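Local coordinates for protein 1-deoxy-D-xylulose 5-phosphate reductoisomerase (Moraxella catarrhalis, PDB 4ZQG) that catalyses the NAD(P)H-dependent, metal-assisted rearrangement and reduction of 1-deoxy-D-xylulose 5-phosphate to 2-C-methyl-D-erythritol 4-phosphate in the MEP pathway of isoprenoid synthesis, at residues A[327-339]-A[368-381]. Residues are numbered along the deposited sequence; the frame is centred on the assembly and turned at random.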
loop_
_atom_site.group_PDB
_atom_site.type_symbol
_atom_site.label_atom_id
_atom_site.label_comp_id
_atom_site.label_asym_id
_atom_site.label_seq_id
_atom_site.Cartn_x
_atom_site.Cartn_y
_atom_site.Cartn_z
ATOM N N TYR A 327 -23.487 -15.227 -2.177
ATOM C CA TYR A 327 -24.226 -16.432 -2.486
ATOM C C TYR A 327 -24.065 -16.783 -3.944
ATOM O O TYR A 327 -23.763 -17.916 -4.285
ATOM C CB TYR A 327 -25.680 -16.245 -2.105
ATOM C CG TYR A 327 -26.607 -17.362 -2.550
ATOM C CD1 TYR A 327 -26.294 -18.709 -2.316
ATOM C CD2 TYR A 327 -27.827 -17.068 -3.194
ATOM C CE1 TYR A 327 -27.164 -19.723 -2.721
ATOM C CE2 TYR A 327 -28.693 -18.069 -3.587
ATOM C CZ TYR A 327 -28.362 -19.392 -3.356
ATOM O OH TYR A 327 -29.246 -20.375 -3.762
ATOM N N ALA A 328 -24.206 -15.800 -4.820
ATOM C CA ALA A 328 -24.105 -16.061 -6.251
ATOM C C ALA A 328 -22.681 -16.404 -6.635
ATOM O O ALA A 328 -22.450 -17.316 -7.413
ATOM C CB ALA A 328 -24.623 -14.874 -7.053
ATOM N N ALA A 329 -21.709 -15.696 -6.074
ATOM C CA ALA A 329 -20.317 -16.010 -6.376
ATOM C C ALA A 329 -19.989 -17.463 -6.081
ATOM O O ALA A 329 -19.282 -18.092 -6.845
ATOM C CB ALA A 329 -19.396 -15.105 -5.599
ATOM N N ARG A 330 -20.515 -17.986 -4.976
ATOM C CA ARG A 330 -20.345 -19.391 -4.630
ATOM C C ARG A 330 -21.056 -20.320 -5.609
ATOM O O ARG A 330 -20.551 -21.409 -5.906
ATOM C CB ARG A 330 -20.861 -19.665 -3.212
ATOM C CG ARG A 330 -19.869 -19.322 -2.123
ATOM C CD ARG A 330 -20.541 -18.762 -0.872
ATOM N NE ARG A 330 -20.666 -19.747 0.199
ATOM C CZ ARG A 330 -20.754 -19.433 1.486
ATOM N NH1 ARG A 330 -20.728 -18.165 1.856
ATOM N NH2 ARG A 330 -20.881 -20.386 2.401
ATOM N N LEU A 331 -22.228 -19.905 -6.099
ATOM C CA LEU A 331 -22.989 -20.735 -7.045
ATOM C C LEU A 331 -22.313 -20.845 -8.395
ATOM O O LEU A 331 -22.480 -21.823 -9.052
ATOM C CB LEU A 331 -24.430 -20.269 -7.201
ATOM C CG LEU A 331 -25.433 -20.516 -6.057
ATOM C CD1 LEU A 331 -26.713 -21.087 -6.595
ATOM C CD2 LEU A 331 -24.984 -21.475 -4.980
ATOM N N GLY A 332 -21.506 -19.879 -8.787
ATOM C CA GLY A 332 -20.807 -19.951 -10.073
ATOM C C GLY A 332 -21.437 -19.022 -11.080
ATOM O O GLY A 332 -22.309 -18.196 -10.734
ATOM N N THR A 333 -21.025 -19.167 -12.336
ATOM C CA THR A 333 -21.329 -18.151 -13.341
ATOM C C THR A 333 -22.830 -17.985 -13.685
ATOM O O THR A 333 -23.330 -16.890 -13.753
ATOM C CB THR A 333 -20.497 -18.373 -14.605
ATOM O OG1 THR A 333 -19.125 -18.057 -14.314
ATOM C CG2 THR A 333 -20.996 -17.451 -15.739
ATOM N N GLY A 334 -23.548 -19.057 -13.887
ATOM C CA GLY A 334 -24.976 -18.959 -14.015
ATOM C C GLY A 334 -25.640 -18.071 -12.994
ATOM O O GLY A 334 -26.437 -17.231 -13.331
ATOM N N ALA A 335 -25.336 -18.229 -11.727
ATOM C CA ALA A 335 -26.013 -17.428 -10.702
ATOM C C ALA A 335 -25.573 -15.993 -10.726
ATOM O O ALA A 335 -26.277 -15.133 -10.232
ATOM C CB ALA A 335 -25.759 -17.994 -9.327
ATOM N N CYS A 336 -24.374 -15.756 -11.224
ATOM C CA CYS A 336 -23.840 -14.398 -11.340
ATOM C C CYS A 336 -24.516 -13.598 -12.436
ATOM O O CYS A 336 -24.742 -12.394 -12.288
ATOM C CB CYS A 336 -22.337 -14.436 -11.551
ATOM S SG CYS A 336 -21.527 -14.953 -10.025
ATOM N N ILE A 337 -24.863 -14.306 -13.509
ATOM C CA ILE A 337 -25.676 -13.794 -14.587
ATOM C C ILE A 337 -27.080 -13.526 -14.083
ATOM O O ILE A 337 -27.584 -12.421 -14.179
ATOM C CB ILE A 337 -25.667 -14.773 -15.754
ATOM C CG1 ILE A 337 -24.281 -14.744 -16.369
ATOM C CG2 ILE A 337 -26.759 -14.422 -16.771
ATOM C CD1 ILE A 337 -24.019 -15.878 -17.315
ATOM N N ALA A 338 -27.707 -14.527 -13.505
ATOM C CA ALA A 338 -28.981 -14.288 -12.865
ATOM C C ALA A 338 -28.834 -13.030 -12.043
ATOM O O ALA A 338 -29.654 -12.158 -12.144
ATOM C CB ALA A 338 -29.386 -15.464 -11.985
ATOM N N LEU A 339 -27.766 -12.928 -11.258
ATOM C CA LEU A 339 -27.587 -11.797 -10.345
ATOM C C LEU A 339 -27.491 -10.460 -11.067
ATOM O O LEU A 339 -28.218 -9.530 -10.751
ATOM C CB LEU A 339 -26.320 -11.942 -9.498
ATOM C CG LEU A 339 -26.027 -10.782 -8.525
ATOM C CD1 LEU A 339 -26.589 -11.066 -7.139
ATOM C CD2 LEU A 339 -24.539 -10.494 -8.451
ATOM N N LEU A 368 -32.630 -15.424 -8.134
ATOM C CA LEU A 368 -31.608 -16.402 -7.846
ATOM C C LEU A 368 -32.283 -17.717 -7.474
ATOM O O LEU A 368 -31.846 -18.774 -7.940
ATOM C CB LEU A 368 -30.658 -15.936 -6.746
ATOM C CG LEU A 368 -29.609 -14.929 -7.198
ATOM C CD1 LEU A 368 -29.148 -14.080 -6.038
ATOM C CD2 LEU A 368 -28.438 -15.616 -7.873
ATOM N N ASP A 369 -33.361 -17.622 -6.683
ATOM C CA ASP A 369 -34.074 -18.789 -6.175
ATOM C C ASP A 369 -35.162 -19.342 -7.092
ATOM O O ASP A 369 -35.829 -20.299 -6.739
ATOM C CB ASP A 369 -34.662 -18.493 -4.791
ATOM C CG ASP A 369 -33.586 -18.307 -3.722
ATOM O OD1 ASP A 369 -33.940 -17.841 -2.620
ATOM O OD2 ASP A 369 -32.390 -18.612 -3.980
ATOM N N ASP A 370 -35.328 -18.757 -8.275
ATOM C CA ASP A 370 -36.304 -19.243 -9.251
ATOM C C ASP A 370 -35.893 -20.538 -9.952
ATOM O O ASP A 370 -34.801 -20.616 -10.522
ATOM C CB ASP A 370 -36.510 -18.178 -10.314
ATOM C CG ASP A 370 -37.539 -18.570 -11.331
ATOM O OD1 ASP A 370 -38.548 -17.840 -11.438
ATOM O OD2 ASP A 370 -37.339 -19.598 -12.018
ATOM N N LYS A 371 -36.803 -21.520 -9.977
ATOM C CA LYS A 371 -36.469 -22.854 -10.488
ATOM C C LYS A 371 -36.111 -22.837 -11.976
ATOM O O LYS A 371 -35.236 -23.585 -12.419
ATOM C CB LYS A 371 -37.590 -23.853 -10.205
ATOM C CG LYS A 371 -37.770 -24.155 -8.721
ATOM N N THR A 372 -36.747 -21.959 -12.734
ATOM C CA THR A 372 -36.472 -21.853 -14.174
ATOM C C THR A 372 -35.108 -21.235 -14.464
ATOM O O THR A 372 -34.447 -21.578 -15.446
ATOM C CB THR A 372 -37.602 -21.082 -14.879
ATOM O OG1 THR A 372 -38.834 -21.692 -14.499
ATOM C CG2 THR A 372 -37.474 -21.136 -16.390
ATOM N N ILE A 373 -34.680 -20.329 -13.611
ATOM C CA ILE A 373 -33.351 -19.788 -13.740
ATOM C C ILE A 373 -32.341 -20.860 -13.277
ATOM O O ILE A 373 -31.408 -21.206 -14.000
ATOM C CB ILE A 373 -33.250 -18.448 -12.972
ATOM C CG1 ILE A 373 -33.979 -17.375 -13.782
ATOM C CG2 ILE A 373 -31.805 -18.033 -12.742
ATOM C CD1 ILE A 373 -34.409 -16.156 -12.995
ATOM N N ALA A 374 -32.573 -21.432 -12.103
ATOM C CA ALA A 374 -31.643 -22.430 -11.551
ATOM C C ALA A 374 -31.306 -23.637 -12.457
ATOM O O ALA A 374 -30.251 -24.256 -12.286
ATOM C CB ALA A 374 -32.129 -22.903 -10.190
ATOM N N GLN A 375 -32.167 -23.972 -13.416
ATOM C CA GLN A 375 -31.835 -25.047 -14.362
ATOM C C GLN A 375 -30.508 -24.827 -15.072
ATOM O O GLN A 375 -29.859 -25.798 -15.454
ATOM C CB GLN A 375 -32.902 -25.282 -15.452
ATOM C CG GLN A 375 -34.318 -24.807 -15.153
ATOM C CD GLN A 375 -35.352 -25.058 -16.275
ATOM O OE1 GLN A 375 -36.367 -25.721 -16.058
ATOM N NE2 GLN A 375 -35.111 -24.511 -17.451
ATOM N N ASP A 376 -30.131 -23.569 -15.292
ATOM C CA ASP A 376 -28.990 -23.266 -16.163
ATOM C C ASP A 376 -27.714 -23.023 -15.366
ATOM O O ASP A 376 -26.625 -22.858 -15.937
ATOM C CB ASP A 376 -29.307 -22.068 -17.074
ATOM C CG ASP A 376 -30.462 -22.340 -18.032
ATOM O OD1 ASP A 376 -30.473 -23.395 -18.700
ATOM O OD2 ASP A 376 -31.370 -21.487 -18.138
ATOM N N TYR A 377 -27.834 -23.025 -14.047
ATOM C CA TYR A 377 -26.662 -22.857 -13.206
ATOM C C TYR A 377 -25.531 -23.844 -13.471
ATOM O O TYR A 377 -24.365 -23.459 -13.338
ATOM C CB TYR A 377 -27.032 -22.919 -11.733
ATOM C CG TYR A 377 -27.802 -21.726 -11.250
ATOM C CD1 TYR A 377 -28.033 -20.612 -12.055
ATOM C CD2 TYR A 377 -28.268 -21.695 -9.972
ATOM C CE1 TYR A 377 -28.718 -19.525 -11.574
ATOM C CE2 TYR A 377 -28.949 -20.608 -9.483
ATOM C CZ TYR A 377 -29.178 -19.522 -10.295
ATOM O OH TYR A 377 -29.875 -18.473 -9.756
ATOM N N SER A 378 -25.854 -25.068 -13.883
ATOM C CA SER A 378 -24.837 -26.106 -14.058
ATOM C C SER A 378 -24.263 -26.158 -15.470
ATOM O O SER A 378 -23.616 -27.141 -15.841
ATOM C CB SER A 378 -25.419 -27.477 -13.729
ATOM O OG SER A 378 -26.416 -27.822 -14.684
ATOM N N GLN A 379 -24.451 -25.102 -16.244
ATOM C CA GLN A 379 -23.931 -25.098 -17.605
ATOM C C GLN A 379 -22.469 -24.652 -17.717
ATOM O O GLN A 379 -21.903 -24.080 -16.787
ATOM C CB GLN A 379 -24.828 -24.266 -18.522
ATOM C CG GLN A 379 -25.110 -25.019 -19.799
ATOM C CD GLN A 379 -26.168 -24.373 -20.648
ATOM O OE1 GLN A 379 -26.867 -23.440 -20.214
ATOM N NE2 GLN A 379 -26.292 -24.857 -21.888
ATOM N N ASP A 380 -21.875 -24.953 -18.867
ATOM C CA ASP A 380 -20.504 -24.575 -19.153
ATOM C C ASP A 380 -20.486 -23.233 -19.889
ATOM O O ASP A 380 -20.328 -23.157 -21.106
ATOM C CB ASP A 380 -19.791 -25.637 -19.991
ATOM C CG ASP A 380 -18.270 -25.427 -20.026
ATOM O OD1 ASP A 380 -17.743 -24.631 -19.203
ATOM O OD2 ASP A 380 -17.604 -26.062 -20.883
ATOM N N PHE A 381 -20.628 -22.177 -19.101
ATOM C CA PHE A 381 -20.599 -20.821 -19.577
ATOM C C PHE A 381 -19.212 -20.423 -20.033
ATOM O O PHE A 381 -19.038 -19.328 -20.542
ATOM C CB PHE A 381 -21.080 -19.885 -18.481
ATOM C CG PHE A 381 -22.536 -20.036 -18.162
ATOM C CD1 PHE A 381 -23.506 -19.571 -19.054
ATOM C CD2 PHE A 381 -22.955 -20.619 -16.971
ATOM C CE1 PHE A 381 -24.867 -19.716 -18.767
ATOM C CE2 PHE A 381 -24.300 -20.746 -16.663
ATOM C CZ PHE A 381 -25.265 -20.294 -17.566
#
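L368 fits as a knob into the hole formed by Y327, A328, A335 and A338. Its branched end reaches two helices at once: L368 CD2 lies 4.0 Å from A328 CB and also meets A335 CB, while L368 CD1 meets L339 CD1. Alanines suit this hole because their single methyls leave depth for a leucine. Next, D369 brings its carboxylate to the edge of the Y327 ring at the exposed margin of the contact, the two planes 71° apart. D370 N-caps helix 371-374, its OD2 accepting from I373 N from above the carboxylate plane. That short helix presents I373, whose CG2 touches A338 CB at 3.6 Å.

The Y377 ring is sandwiched between A335 of the helix and A374 of its own segment. A335 CB makes a CH-pi contact with one face, 4.0 Å from the Y377 ring centroid, and A374 CA covers the opposite face; L331 CD1 approaches Y377 CE2 obliquely. Y377 OH donates to L368 O at 2.7 Å, in the carbonyl plane on a lone pair, linking Y377 back to the end of helix 359-368 across the short helix 371-374. G334, without a side chain, lets Y377 and F381 come close to the helix backbone; F381 CE2 is 3.3 Å from G334 CA. F381 also receives I337 CD1 over one face, opposite Q379 CB, and T333 CG2 obliquely, whereas T333 OG1 bonds to D137.

Within the mainly helical C-terminal region, 368-381 thus packs against the junction of helices 320-331 and 333-351. M394 of helix 387-409 touches both segments, at I337 and I373, while helix 230-243 packs on C336 and L339.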